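Local coordinates for protein endo-beta-mannanase (PDB 7BOB) that hydrolyses beta-1,4-linked mannosides as an exo-beta-1,4-mannosidase of glycoside hydrolase family 5, assembled as a homotrimer, at residues 26-31 with 39-44; 56-61 with 96-101; 237-242 with 266-271; 283-288 with 332-337; 293-298 with 349-354. One frame throughout, in Å; residues are numbered along the deposited sequence.

Contact 1 (26-31 with 39-44); sequences PASCGV and EDEIFS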
# COMPACT_ATOMS: atom_id res chain seq x y z
N PRO A 26 -19.39 31.86 -14.21
CA PRO A 26 -20.76 32.36 -14.02
C PRO A 26 -21.58 31.42 -13.14
O PRO A 26 -21.38 30.21 -13.14
CB PRO A 26 -21.33 32.40 -15.44
CG PRO A 26 -20.15 32.24 -16.34
CD PRO A 26 -19.15 31.44 -15.59
N ALA A 27 -22.54 32.01 -12.41
CA ALA A 27 -23.44 31.21 -11.58
C ALA A 27 -24.24 30.20 -12.40
O ALA A 27 -24.46 29.06 -11.96
CB ALA A 27 -24.41 32.12 -10.84
N SER A 28 -24.74 30.61 -13.57
CA SER A 28 -25.75 29.82 -14.26
C SER A 28 -25.19 28.59 -14.95
O SER A 28 -25.93 27.63 -15.18
CB SER A 28 -26.48 30.68 -15.29
OG SER A 28 -25.59 31.05 -16.32
N CYS A 29 -23.89 28.57 -15.26
CA CYS A 29 -23.33 27.48 -16.05
C CYS A 29 -22.02 26.92 -15.52
O CYS A 29 -21.49 25.98 -16.13
CB CYS A 29 -23.11 27.96 -17.50
SG CYS A 29 -22.14 29.51 -17.61
N GLY A 30 -21.45 27.48 -14.45
CA GLY A 30 -20.16 27.04 -13.96
C GLY A 30 -19.14 26.82 -15.06
O GLY A 30 -18.94 27.68 -15.92
N VAL A 31 -18.53 25.63 -15.06
CA VAL A 31 -17.43 25.29 -15.95
C VAL A 31 -17.82 25.22 -17.42
O VAL A 31 -16.93 25.05 -18.26
CB VAL A 31 -16.83 23.92 -15.58
CG1 VAL A 31 -16.25 23.95 -14.19
CG2 VAL A 31 -17.89 22.81 -15.72
N GLU A 39 -23.50 36.23 -21.86
CA GLU A 39 -22.61 37.38 -21.88
C GLU A 39 -23.11 38.52 -20.99
O GLU A 39 -22.30 39.15 -20.29
CB GLU A 39 -22.39 37.87 -23.30
CG GLU A 39 -21.25 38.88 -23.37
CD GLU A 39 -20.96 39.34 -24.80
OE1 GLU A 39 -20.21 38.65 -25.51
OE2 GLU A 39 -21.48 40.41 -25.19
N ASP A 40 -24.41 38.79 -20.97
CA ASP A 40 -24.90 39.83 -20.07
C ASP A 40 -24.60 39.46 -18.62
O ASP A 40 -24.16 40.31 -17.83
CB ASP A 40 -26.40 40.06 -20.25
CG ASP A 40 -26.73 40.81 -21.53
OD1 ASP A 40 -25.79 41.29 -22.22
OD2 ASP A 40 -27.94 40.90 -21.86
N GLU A 41 -24.81 38.19 -18.26
CA GLU A 41 -24.50 37.73 -16.92
C GLU A 41 -23.02 37.95 -16.60
O GLU A 41 -22.68 38.51 -15.55
CB GLU A 41 -24.89 36.26 -16.77
CG GLU A 41 -24.52 35.63 -15.41
CD GLU A 41 -25.00 34.18 -15.27
OE1 GLU A 41 -25.53 33.62 -16.27
OE2 GLU A 41 -24.86 33.61 -14.15
N ILE A 42 -22.12 37.54 -17.50
CA ILE A 42 -20.68 37.71 -17.28
C ILE A 42 -20.34 39.18 -17.06
O ILE A 42 -19.67 39.55 -16.07
CB ILE A 42 -19.90 37.12 -18.46
CG1 ILE A 42 -20.10 35.60 -18.55
CG2 ILE A 42 -18.43 37.48 -18.37
CD1 ILE A 42 -19.69 34.98 -19.90
N PHE A 43 -20.78 40.06 -17.97
CA PHE A 43 -20.41 41.47 -17.88
C PHE A 43 -21.01 42.11 -16.64
O PHE A 43 -20.39 42.97 -16.00
CB PHE A 43 -20.83 42.20 -19.16
CG PHE A 43 -20.04 41.81 -20.41
CD1 PHE A 43 -19.10 40.76 -20.37
CD2 PHE A 43 -20.22 42.50 -21.61
CE1 PHE A 43 -18.37 40.40 -21.52
CE2 PHE A 43 -19.50 42.14 -22.77
CZ PHE A 43 -18.57 41.09 -22.73
N SER A 44 -22.23 41.70 -16.27
CA SER A 44 -22.79 42.18 -15.02
C SER A 44 -21.95 41.71 -13.83
O SER A 44 -21.81 42.45 -12.84
CB SER A 44 -24.24 41.71 -14.89
OG SER A 44 -24.70 41.90 -13.57
O HOH W 1 -23.09 34.63 -12.33
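In the catalytic (beta/alpha)8 barrel, the first beta-alpha connection leaves strand 20-23 through the loop 26-31 and soon enters helix 39-51; this contact ties that loop to the first full turn of the helix. Glu41 does most of the work. Its CG stands anti to the backbone N (chi1 176°) and the rest of the chain stays extended, so the carboxylate is carried straight off the helix to the loop, where both oxygens accept through their syn lone pairs. OE1 takes the hydroxyl proton of Ser28, with Ser28 OG 2.6 Å from Glu41 OE1. OE2 takes the amide of the same residue, Ser28 N to Glu41 OE2 being 3.1 Å with a somewhat bent N-H...O angle of 143°. A small serine suits the spot because its hydroxyl, folded back between N and carbonyl carbon, lies beside its own N-H, and the two donors match the two carboxylate oxygens. Within the loop a turn is closed by Gly30 N bonding to Pro26 O at 3.0 Å. Beneath the polar grip, Pro26 and Ile42 lie side by side, with Pro26 CG 4.0 Å from Ile42 CG1, and Met33 touches both. A water completes the network, accepting from Ala27 N at 2.7 Å and donating to Glu41 OE2 at 2.7 Å.

Contact 2 (56-61 with 96-101); sequences TVRFFV and QPSLFV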
# COMPACT_ATOMS: atom_id res chain seq x y z
N THR A 56 -8.31 42.47 -10.40
CA THR A 56 -7.91 41.30 -11.17
C THR A 56 -9.03 40.27 -11.18
O THR A 56 -9.88 40.22 -10.29
CB THR A 56 -6.64 40.65 -10.60
OG1 THR A 56 -6.82 40.45 -9.20
CG2 THR A 56 -5.42 41.54 -10.80
N VAL A 57 -9.04 39.42 -12.21
CA VAL A 57 -9.98 38.32 -12.27
C VAL A 57 -9.24 37.15 -12.90
O VAL A 57 -8.64 37.29 -13.97
CB VAL A 57 -11.27 38.66 -13.06
CG1 VAL A 57 -10.97 39.14 -14.51
CG2 VAL A 57 -12.26 37.47 -13.03
N ARG A 58 -9.23 36.01 -12.19
CA ARG A 58 -8.66 34.78 -12.72
C ARG A 58 -9.77 33.97 -13.39
O ARG A 58 -10.83 33.74 -12.79
CB ARG A 58 -8.01 33.95 -11.61
CG ARG A 58 -7.42 32.63 -12.09
CD ARG A 58 -6.47 32.06 -11.07
NE ARG A 58 -5.85 30.80 -11.47
CZ ARG A 58 -6.00 29.64 -10.82
NH1 ARG A 58 -6.80 29.54 -9.76
NH2 ARG A 58 -5.35 28.56 -11.24
N PHE A 59 -9.53 33.55 -14.62
CA PHE A 59 -10.50 32.72 -15.31
C PHE A 59 -9.76 31.67 -16.14
O PHE A 59 -8.55 31.74 -16.34
CB PHE A 59 -11.46 33.58 -16.15
CG PHE A 59 -10.81 34.29 -17.31
CD1 PHE A 59 -10.62 35.67 -17.27
CD2 PHE A 59 -10.45 33.61 -18.46
CE1 PHE A 59 -10.05 36.33 -18.34
CE2 PHE A 59 -9.87 34.28 -19.54
CZ PHE A 59 -9.67 35.63 -19.47
N PHE A 60 -10.51 30.70 -16.64
CA PHE A 60 -9.92 29.46 -17.10
C PHE A 60 -10.26 29.20 -18.55
O PHE A 60 -11.44 29.15 -18.93
CB PHE A 60 -10.38 28.32 -16.19
CG PHE A 60 -10.23 28.67 -14.76
CD1 PHE A 60 -8.98 28.62 -14.16
CD2 PHE A 60 -11.30 29.16 -14.03
CE1 PHE A 60 -8.82 28.98 -12.81
CE2 PHE A 60 -11.15 29.53 -12.71
CZ PHE A 60 -9.90 29.44 -12.10
N VAL A 61 -9.22 29.06 -19.37
CA VAL A 61 -9.37 28.72 -20.78
C VAL A 61 -9.48 27.20 -20.84
O VAL A 61 -8.47 26.50 -20.82
CB VAL A 61 -8.19 29.28 -21.60
CG1 VAL A 61 -8.37 29.01 -23.08
CG2 VAL A 61 -8.06 30.80 -21.36
N GLN A 96 -6.37 37.25 -15.41
CA GLN A 96 -5.30 36.27 -15.19
C GLN A 96 -5.79 34.99 -15.83
O GLN A 96 -6.49 34.19 -15.18
CB GLN A 96 -4.97 36.10 -13.71
CG GLN A 96 -3.76 35.19 -13.50
CD GLN A 96 -3.38 35.05 -12.03
OE1 GLN A 96 -3.72 34.07 -11.38
NE2 GLN A 96 -2.68 36.05 -11.49
N PRO A 97 -5.49 34.77 -17.11
CA PRO A 97 -6.05 33.61 -17.81
C PRO A 97 -5.23 32.37 -17.51
O PRO A 97 -4.00 32.41 -17.47
CB PRO A 97 -5.95 34.01 -19.29
CG PRO A 97 -4.73 34.87 -19.34
CD PRO A 97 -4.64 35.59 -17.99
N SER A 98 -5.93 31.25 -17.31
CA SER A 98 -5.30 29.98 -16.95
C SER A 98 -5.49 29.02 -18.11
O SER A 98 -6.63 28.76 -18.50
CB SER A 98 -5.89 29.43 -15.65
OG SER A 98 -5.22 28.27 -15.21
N LEU A 99 -4.38 28.50 -18.64
CA LEU A 99 -4.37 27.79 -19.93
C LEU A 99 -4.72 26.31 -19.78
O LEU A 99 -5.69 25.83 -20.39
CB LEU A 99 -3.00 27.93 -20.61
CG LEU A 99 -2.52 29.38 -20.81
CD1 LEU A 99 -1.37 29.48 -21.81
CD2 LEU A 99 -3.67 30.30 -21.24
N PHE A 100 -3.92 25.57 -19.01
CA PHE A 100 -3.99 24.11 -19.01
C PHE A 100 -5.01 23.68 -17.96
O PHE A 100 -4.70 23.40 -16.81
CB PHE A 100 -2.61 23.51 -18.78
CG PHE A 100 -1.75 23.53 -20.02
CD1 PHE A 100 -1.96 22.61 -21.04
CD2 PHE A 100 -0.75 24.47 -20.18
CE1 PHE A 100 -1.18 22.63 -22.20
CE2 PHE A 100 0.04 24.50 -21.33
CZ PHE A 100 -0.18 23.59 -22.34
N VAL A 101 -6.27 23.68 -18.39
CA VAL A 101 -7.42 23.39 -17.55
C VAL A 101 -8.33 22.47 -18.36
O VAL A 101 -8.95 22.92 -19.33
CB VAL A 101 -8.18 24.66 -17.14
CG1 VAL A 101 -9.33 24.32 -16.22
CG2 VAL A 101 -7.25 25.68 -16.47
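Four backbone hydrogen bonds join these parallel strands, 27° apart in direction. Gln96 N reaches Val57 O at 2.7 Å and Phe59 N reaches Gln96 O at 3.2 Å; Ser98 N to Phe59 O (2.8 Å) and Val61 N to Ser98 O (2.7 Å) run nearly along the C=O axes. Pro97, which has no N-H, costs this pairing nothing, since Gln96 and Ser98 supply this strand's donors, and Pro97 CA adds a CA-H...O contact to Phe59 O. Phe59 and Pro97 share an apolar face, the proline lying over one face of the ring, displaced toward its rim, with Phe59 CE2 3.9 Å from Pro97 CB. The face bearing Arg58, Gln96 and Ser98 is more polar, though Phe60 shares it. Arg58, extended from CG to NE, crosses Gln96 obliquely, its CD 3.4 Å from Gln96 OE1, and Phe60 turns its edge to the guanidinium, CE1 lying 3.5 Å above its centre. Salt bridges to Asp152 and Glu281 hold the buried cation; Asp152 also bonds Ser98 OG, and Gln280 bonds Gln96 OE1. A leucine in place of Arg58 would remove the guanidinium and would probably leave those carboxylates poorly compensated. Small Ser98 lets the Phe60 ring lie close, with Ser98 CB 3.5 Å from Phe60 CD1. Such parallel pairing, polar side chains inward, is characteristic of the (beta/alpha)8 barrel; Glu281 lies near the C-terminal end of the seventh strand, where family 5 enzymes carry their nucleophile.

Contact 3 (237-242 with 266-271); sequences LTMHGY and FYVKCA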
# COMPACT_ATOMS: atom_id res chain seq x y z
N LEU A 237 5.50 32.12 -8.12
CA LEU A 237 4.96 30.93 -7.47
C LEU A 237 3.55 31.23 -6.99
O LEU A 237 3.20 32.39 -6.74
CB LEU A 237 5.84 30.54 -6.29
CG LEU A 237 7.32 30.40 -6.65
CD1 LEU A 237 8.13 29.91 -5.44
CD2 LEU A 237 7.47 29.43 -7.83
N THR A 238 2.72 30.20 -6.89
CA THR A 238 1.38 30.38 -6.35
C THR A 238 1.14 29.46 -5.15
O THR A 238 1.80 28.43 -4.97
CB THR A 238 0.31 30.11 -7.41
OG1 THR A 238 0.36 28.74 -7.79
CG2 THR A 238 0.52 30.99 -8.64
N MET A 239 0.16 29.85 -4.32
CA MET A 239 -0.31 29.05 -3.20
C MET A 239 -1.83 29.12 -3.18
O MET A 239 -2.42 30.17 -3.47
CB MET A 239 0.27 29.54 -1.87
CG MET A 239 0.01 28.61 -0.68
SD MET A 239 0.37 26.88 -1.12
CE MET A 239 2.14 26.97 -1.49
N HIS A 240 -2.45 27.98 -2.91
CA HIS A 240 -3.89 27.82 -2.74
C HIS A 240 -4.13 27.22 -1.37
O HIS A 240 -3.39 26.34 -0.94
CB HIS A 240 -4.50 26.85 -3.77
CG HIS A 240 -4.35 27.27 -5.20
ND1 HIS A 240 -4.86 26.52 -6.24
CD2 HIS A 240 -3.76 28.35 -5.76
CE1 HIS A 240 -4.58 27.11 -7.38
NE2 HIS A 240 -3.92 28.23 -7.12
N GLY A 241 -5.18 27.64 -0.70
CA GLY A 241 -5.40 27.02 0.58
C GLY A 241 -6.79 27.22 1.13
O GLY A 241 -7.40 28.29 0.95
N TYR A 242 -7.28 26.18 1.78
CA TYR A 242 -8.62 26.13 2.33
C TYR A 242 -8.57 25.49 3.71
O TYR A 242 -7.62 24.76 4.02
CB TYR A 242 -9.54 25.32 1.41
CG TYR A 242 -9.57 25.85 0.01
CD1 TYR A 242 -8.62 25.45 -0.94
CD2 TYR A 242 -10.57 26.74 -0.38
CE1 TYR A 242 -8.68 25.96 -2.27
CE2 TYR A 242 -10.63 27.23 -1.67
CZ TYR A 242 -9.69 26.84 -2.62
OH TYR A 242 -9.79 27.36 -3.91
N PHE A 266 1.55 29.38 6.77
CA PHE A 266 2.71 28.50 6.76
C PHE A 266 3.09 28.10 5.33
O PHE A 266 4.27 28.13 4.96
CB PHE A 266 2.45 27.27 7.61
CG PHE A 266 3.42 26.16 7.36
CD1 PHE A 266 4.66 26.14 7.99
CD2 PHE A 266 3.10 25.13 6.48
CE1 PHE A 266 5.57 25.11 7.75
CE2 PHE A 266 4.00 24.08 6.24
CZ PHE A 266 5.24 24.08 6.88
N TYR A 267 2.09 27.70 4.53
CA TYR A 267 2.36 27.35 3.13
C TYR A 267 2.95 28.54 2.37
O TYR A 267 3.87 28.38 1.56
CB TYR A 267 1.08 26.89 2.42
CG TYR A 267 0.51 25.60 2.96
CD1 TYR A 267 1.33 24.52 3.22
CD2 TYR A 267 -0.85 25.46 3.18
CE1 TYR A 267 0.81 23.34 3.71
CE2 TYR A 267 -1.38 24.27 3.66
CZ TYR A 267 -0.55 23.23 3.92
OH TYR A 267 -1.08 22.07 4.41
N VAL A 268 2.39 29.74 2.60
CA VAL A 268 2.91 30.94 1.94
C VAL A 268 4.35 31.19 2.35
O VAL A 268 5.21 31.48 1.51
CB VAL A 268 2.00 32.15 2.24
CG1 VAL A 268 2.61 33.47 1.71
CG2 VAL A 268 0.61 31.92 1.65
N LYS A 269 4.65 31.03 3.65
CA LYS A 269 6.01 31.20 4.14
C LYS A 269 6.98 30.26 3.43
O LYS A 269 8.08 30.67 3.03
CB LYS A 269 6.07 30.92 5.65
CG LYS A 269 5.45 31.98 6.53
CD LYS A 269 5.75 31.72 8.03
CE LYS A 269 4.86 32.61 8.90
NZ LYS A 269 5.03 32.36 10.37
N CYS A 270 6.62 28.98 3.29
CA CYS A 270 7.49 28.06 2.55
C CYS A 270 7.69 28.53 1.12
O CYS A 270 8.83 28.61 0.64
CB CYS A 270 6.93 26.65 2.58
SG CYS A 270 6.75 26.01 4.27
N ALA A 271 6.60 28.76 0.41
CA ALA A 271 6.73 29.22 -0.97
C ALA A 271 7.59 30.48 -1.05
O ALA A 271 8.56 30.53 -1.83
CB ALA A 271 5.34 29.48 -1.57
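Two hydrogen bonds grip Thr238 OG1, one with Cys195 O and one with Ser193 OG, a count matched by Lys269 NZ with His417 NE2 and Val427 O. Both atoms lie outside the apolar seam, where strand 237-241 and helix 266-271 run nearly antiparallel, at 168°, with axes 8.7 Å apart. Alternation along the strand sorts the side chains: Thr238 and His240 point away from the helix, Leu237 and Met239 toward it. Met239 carries the contact. Its CG is anti to the backbone N (chi1 -170°), and bends at the next two torsions fold the thioether along the helix surface. CG lies 4.1 Å from Val268 CG2, SD is 3.6 Å from Tyr267 CB, and CE finishes 4.1 Å from Ala271 CB. The sulfur also makes an oblique Met-aromatic contact, 5.2 Å from the Tyr267 ring centroid and 49° off its normal. A flexible, unbranched chain suits this place because it can follow one helical turn, and small Ala271 admits its methyl. An alanine at Met239 would remove CG, SD and CE and would probably loosen the seating of the helix on the strand. At the start of the strand, Leu237 CD1 lies 3.7 Å from Ala271 O. The pair opens a beta-alpha-beta unit: helix 258-272 leads to strand 277-282, which bonds to strand 237-241 inside the barrel, while helix 406-422 packs against the helix through Phe266 and Tyr267.

Contact 4 (283-288 with 332-337); sequences GTILTS and NNFESE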
# COMPACT_ATOMS: atom_id res chain seq x y z
N GLY A 283 -10.23 30.38 0.30
CA GLY A 283 -11.67 30.36 0.50
C GLY A 283 -12.00 29.77 1.85
O GLY A 283 -11.14 29.18 2.51
N THR A 284 -13.24 29.98 2.27
CA THR A 284 -13.68 29.36 3.52
C THR A 284 -14.42 28.05 3.31
O THR A 284 -14.54 27.28 4.26
CB THR A 284 -14.59 30.29 4.33
OG1 THR A 284 -15.72 30.64 3.53
CG2 THR A 284 -13.83 31.55 4.78
N ILE A 285 -14.91 27.80 2.09
CA ILE A 285 -15.66 26.59 1.74
C ILE A 285 -17.05 26.64 2.38
O ILE A 285 -18.07 26.61 1.69
CB ILE A 285 -14.92 25.29 2.13
CG1 ILE A 285 -13.57 25.21 1.42
CG2 ILE A 285 -15.80 24.05 1.81
CD1 ILE A 285 -13.70 25.15 -0.12
N LEU A 286 -17.10 26.67 3.70
CA LEU A 286 -18.37 26.95 4.36
C LEU A 286 -18.66 28.43 4.17
O LEU A 286 -17.81 29.27 4.47
CB LEU A 286 -18.31 26.57 5.84
CG LEU A 286 -17.72 25.19 6.14
CD1 LEU A 286 -17.54 25.02 7.65
CD2 LEU A 286 -18.58 24.04 5.56
N THR A 287 -19.84 28.75 3.61
CA THR A 287 -20.19 30.15 3.44
C THR A 287 -21.65 30.44 3.79
O THR A 287 -22.17 31.49 3.40
CB THR A 287 -19.93 30.64 2.00
OG1 THR A 287 -20.84 29.99 1.12
CG2 THR A 287 -18.49 30.39 1.53
N SER A 288 -22.32 29.55 4.52
CA SER A 288 -23.72 29.74 4.84
C SER A 288 -23.89 30.82 5.92
O SER A 288 -22.92 31.30 6.51
CB SER A 288 -24.37 28.42 5.28
OG SER A 288 -24.12 28.14 6.66
N ASN A 332 -19.92 16.76 -6.23
CA ASN A 332 -19.25 17.49 -5.15
C ASN A 332 -20.02 18.80 -4.93
O ASN A 332 -19.52 19.89 -5.24
CB ASN A 332 -17.77 17.76 -5.47
CG ASN A 332 -16.88 16.56 -5.25
OD1 ASN A 332 -17.35 15.44 -5.02
ND2 ASN A 332 -15.57 16.77 -5.34
N ASN A 333 -21.24 18.70 -4.41
CA ASN A 333 -22.14 19.84 -4.37
C ASN A 333 -21.67 20.96 -3.43
O ASN A 333 -22.20 22.07 -3.56
CB ASN A 333 -23.54 19.40 -3.98
CG ASN A 333 -24.62 20.37 -4.44
OD1 ASN A 333 -25.47 20.77 -3.66
ND2 ASN A 333 -24.57 20.77 -5.72
N PHE A 334 -20.70 20.72 -2.54
CA PHE A 334 -20.13 21.86 -1.79
C PHE A 334 -19.55 22.89 -2.75
O PHE A 334 -19.47 24.08 -2.40
CB PHE A 334 -19.06 21.42 -0.78
CG PHE A 334 -17.70 21.14 -1.40
CD1 PHE A 334 -17.35 19.85 -1.82
CD2 PHE A 334 -16.76 22.16 -1.58
CE1 PHE A 334 -16.10 19.58 -2.39
CE2 PHE A 334 -15.52 21.90 -2.15
CZ PHE A 334 -15.19 20.60 -2.55
N GLU A 335 -19.17 22.47 -3.96
CA GLU A 335 -18.65 23.40 -4.95
C GLU A 335 -19.72 24.39 -5.41
O GLU A 335 -19.37 25.42 -5.98
CB GLU A 335 -18.07 22.65 -6.16
CG GLU A 335 -16.85 21.79 -5.86
CD GLU A 335 -15.51 22.53 -5.92
OE1 GLU A 335 -15.46 23.77 -6.20
OE2 GLU A 335 -14.48 21.84 -5.68
N SER A 336 -21.00 24.10 -5.16
CA SER A 336 -22.08 24.97 -5.62
C SER A 336 -22.28 26.20 -4.74
O SER A 336 -23.09 27.06 -5.10
CB SER A 336 -23.40 24.19 -5.70
OG SER A 336 -23.99 24.05 -4.41
N GLU A 337 -21.58 26.30 -3.61
CA GLU A 337 -21.85 27.33 -2.61
C GLU A 337 -20.55 27.92 -2.06
O GLU A 337 -20.37 28.08 -0.86
CB GLU A 337 -22.71 26.78 -1.47
CG GLU A 337 -23.48 27.87 -0.73
CD GLU A 337 -24.32 27.35 0.42
OE1 GLU A 337 -24.81 26.21 0.33
OE2 GLU A 337 -24.51 28.09 1.41
O HOH W 2 -19.49 24.81 0.28
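Thr284 shapes its own loop first: its hydroxyl, held between backbone N and carbonyl carbon, donates to Leu286 O, with OG1 to O 2.7 Å. Ile285 follows; its CG2 meets the Phe334 ring obliquely, 4.0 Å from CD2, a branched chain filling in beside a flat one, while a water donates both to Ile285 O at 2.7 Å and to Phe334 O at 2.8 Å, bridging two carbonyls that could not bond each other. Thr287 makes the direct link: its OG1 donates to Glu337 O at 2.8 Å, from 40° above the carbonyl plane. The same OG1 also bonds Lys348 NZ, so a hydroxyl, able to give and accept, suits the position. Ser288 CB brushes Glu337 OE2 at 3.9 Å, and its OG bonds Glu491 of a second subunit. Asn333 N likewise bonds Asn479 of that subunit. Here the loops that follow the seventh and eighth strands of a (beta/alpha)8 barrel are joined at a subunit interface of the homotrimer.

Contact 5 (293-298 with 349-354); sequences PHTDAY and KGLEYF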
# COMPACT_ATOMS: atom_id res chain seq x y z
N PRO A 293 -20.37 34.15 11.59
CA PRO A 293 -19.44 34.60 12.65
C PRO A 293 -18.06 33.97 12.51
O PRO A 293 -17.05 34.65 12.74
CB PRO A 293 -20.12 34.16 13.95
CG PRO A 293 -21.54 33.82 13.58
CD PRO A 293 -21.51 33.40 12.14
N HIS A 294 -18.00 32.70 12.09
CA HIS A 294 -16.73 31.98 12.07
C HIS A 294 -15.90 32.29 10.82
O HIS A 294 -14.68 32.41 10.91
CB HIS A 294 -16.99 30.48 12.20
CG HIS A 294 -17.89 30.15 13.34
ND1 HIS A 294 -17.54 30.39 14.65
CD2 HIS A 294 -19.14 29.64 13.37
CE1 HIS A 294 -18.53 30.02 15.44
NE2 HIS A 294 -19.51 29.56 14.69
N THR A 295 -16.55 32.41 9.65
CA THR A 295 -15.79 32.74 8.46
C THR A 295 -15.20 34.14 8.56
O THR A 295 -14.08 34.40 8.11
CB THR A 295 -16.68 32.60 7.21
OG1 THR A 295 -17.82 33.47 7.31
CG2 THR A 295 -17.16 31.13 7.09
N ASP A 296 -15.94 35.05 9.20
CA ASP A 296 -15.46 36.42 9.39
C ASP A 296 -14.20 36.45 10.26
O ASP A 296 -13.19 37.07 9.91
CB ASP A 296 -16.61 37.25 9.97
CG ASP A 296 -16.17 38.57 10.50
OD1 ASP A 296 -15.66 39.40 9.72
OD2 ASP A 296 -16.36 38.79 11.70
N ALA A 297 -14.23 35.74 11.39
CA ALA A 297 -13.05 35.69 12.26
C ALA A 297 -11.89 34.98 11.58
O ALA A 297 -10.73 35.39 11.73
CB ALA A 297 -13.39 35.00 13.59
N TYR A 298 -12.18 33.91 10.82
CA TYR A 298 -11.13 33.20 10.10
C TYR A 298 -10.42 34.13 9.13
O TYR A 298 -9.18 34.17 9.08
CB TYR A 298 -11.72 31.99 9.37
CG TYR A 298 -10.76 31.30 8.43
CD1 TYR A 298 -9.83 30.38 8.91
CD2 TYR A 298 -10.80 31.55 7.06
CE1 TYR A 298 -8.96 29.73 8.06
CE2 TYR A 298 -9.93 30.88 6.18
CZ TYR A 298 -9.01 29.98 6.69
OH TYR A 298 -8.14 29.34 5.83
N LYS A 349 -23.12 37.46 3.99
CA LYS A 349 -22.88 37.72 5.40
C LYS A 349 -21.76 36.81 5.89
O LYS A 349 -21.82 35.58 5.71
CB LYS A 349 -24.17 37.52 6.20
CG LYS A 349 -24.08 37.93 7.66
CD LYS A 349 -25.25 37.34 8.44
CE LYS A 349 -25.06 37.45 9.95
NZ LYS A 349 -26.25 36.93 10.68
N GLY A 350 -20.72 37.40 6.47
CA GLY A 350 -19.57 36.67 6.96
C GLY A 350 -18.31 36.89 6.16
O GLY A 350 -17.21 36.71 6.71
N LEU A 351 -18.41 37.31 4.90
CA LEU A 351 -17.25 37.41 4.02
C LEU A 351 -16.85 38.85 3.69
O LEU A 351 -15.84 39.06 2.99
CB LEU A 351 -17.51 36.62 2.73
CG LEU A 351 -18.02 35.16 2.88
CD1 LEU A 351 -18.13 34.46 1.53
CD2 LEU A 351 -17.17 34.34 3.85
N GLU A 352 -17.60 39.86 4.18
CA GLU A 352 -17.34 41.26 3.83
C GLU A 352 -15.91 41.67 4.12
O GLU A 352 -15.38 42.58 3.46
CB GLU A 352 -18.29 42.21 4.60
CG GLU A 352 -19.72 41.68 4.80
CD GLU A 352 -19.80 40.61 5.92
OE1 GLU A 352 -18.93 40.61 6.82
OE2 GLU A 352 -20.72 39.76 5.88
N TYR A 353 -15.24 41.00 5.06
CA TYR A 353 -13.90 41.44 5.42
C TYR A 353 -12.93 41.34 4.25
O TYR A 353 -12.00 42.15 4.16
CB TYR A 353 -13.34 40.63 6.59
CG TYR A 353 -11.94 41.08 6.90
CD1 TYR A 353 -11.70 42.36 7.42
CD2 TYR A 353 -10.85 40.25 6.65
CE1 TYR A 353 -10.42 42.80 7.70
CE2 TYR A 353 -9.56 40.67 6.94
CZ TYR A 353 -9.35 41.96 7.46
OH TYR A 353 -8.08 42.40 7.75
N PHE A 354 -13.07 40.32 3.38
CA PHE A 354 -12.20 40.29 2.21
C PHE A 354 -12.31 41.59 1.41
O PHE A 354 -11.30 42.11 0.92
CB PHE A 354 -12.53 39.10 1.30
CG PHE A 354 -11.67 39.04 0.07
CD1 PHE A 354 -10.29 39.21 0.17
CD2 PHE A 354 -12.23 38.86 -1.19
CE1 PHE A 354 -9.48 39.18 -0.95
CE2 PHE A 354 -11.42 38.82 -2.33
CZ PHE A 354 -10.05 38.98 -2.22
O HOH W 3 -20.34 32.84 5.99
O HOH W 4 -16.00 39.07 7.01
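Asp296, with CG anti to the backbone N (chi1 167°), can be traced outward from helix 292-309. Its CB packs on the backbone of the other segment, 3.4 Å from Gly350 O. At the tip, OD1 lies 4.1 Å from Tyr353 CB, the carboxylate plane turned 75° to the ring, and forms a salt bridge with Arg300, which probably eases the nearby negative charge of Glu352. A water 2.8 Å from Asp296 OD1 accepts from Tyr353 N and also reaches Gly350 O at 2.7 Å, joining the two segments where no direct hydrogen bond is clear. Glycine fits position 350: phi is 110°, and a CB would collide with Thr295 OG1. Thr295 in turn lays its CB against Leu351 CD2 at 3.8 Å, and its OG1 donates to a second water that bonds Lys349 O. The start of helix 352-364 is thus set beside helix 292-309, with Leu351 and Phe354 directed inward onto Trp316 of strand 311-316.

How the contacts relate
Contacts 2 and 3 are fully buried and reach the same parallel sheet, touching where Arg58 packs on His240; one is strand to strand, with backbone bonds and buried charges, the other strand to helix and apolar. Contact 5 is also buried, contact 1 partly buried, and contact 4 lies at the surface, meeting a second subunit. Contact 1 joins loop to helix through a carboxylate, contact 4 two loops through a threonine hydroxyl, each adding a bridging water; contact 5 sets two helices together through close packing on a glycine and bridging waters. Contacts 4 and 5 cross along the chain and touch, whereas contact 1 touches no other, its nearest atoms about 7 Å from those of contacts 2 and 4.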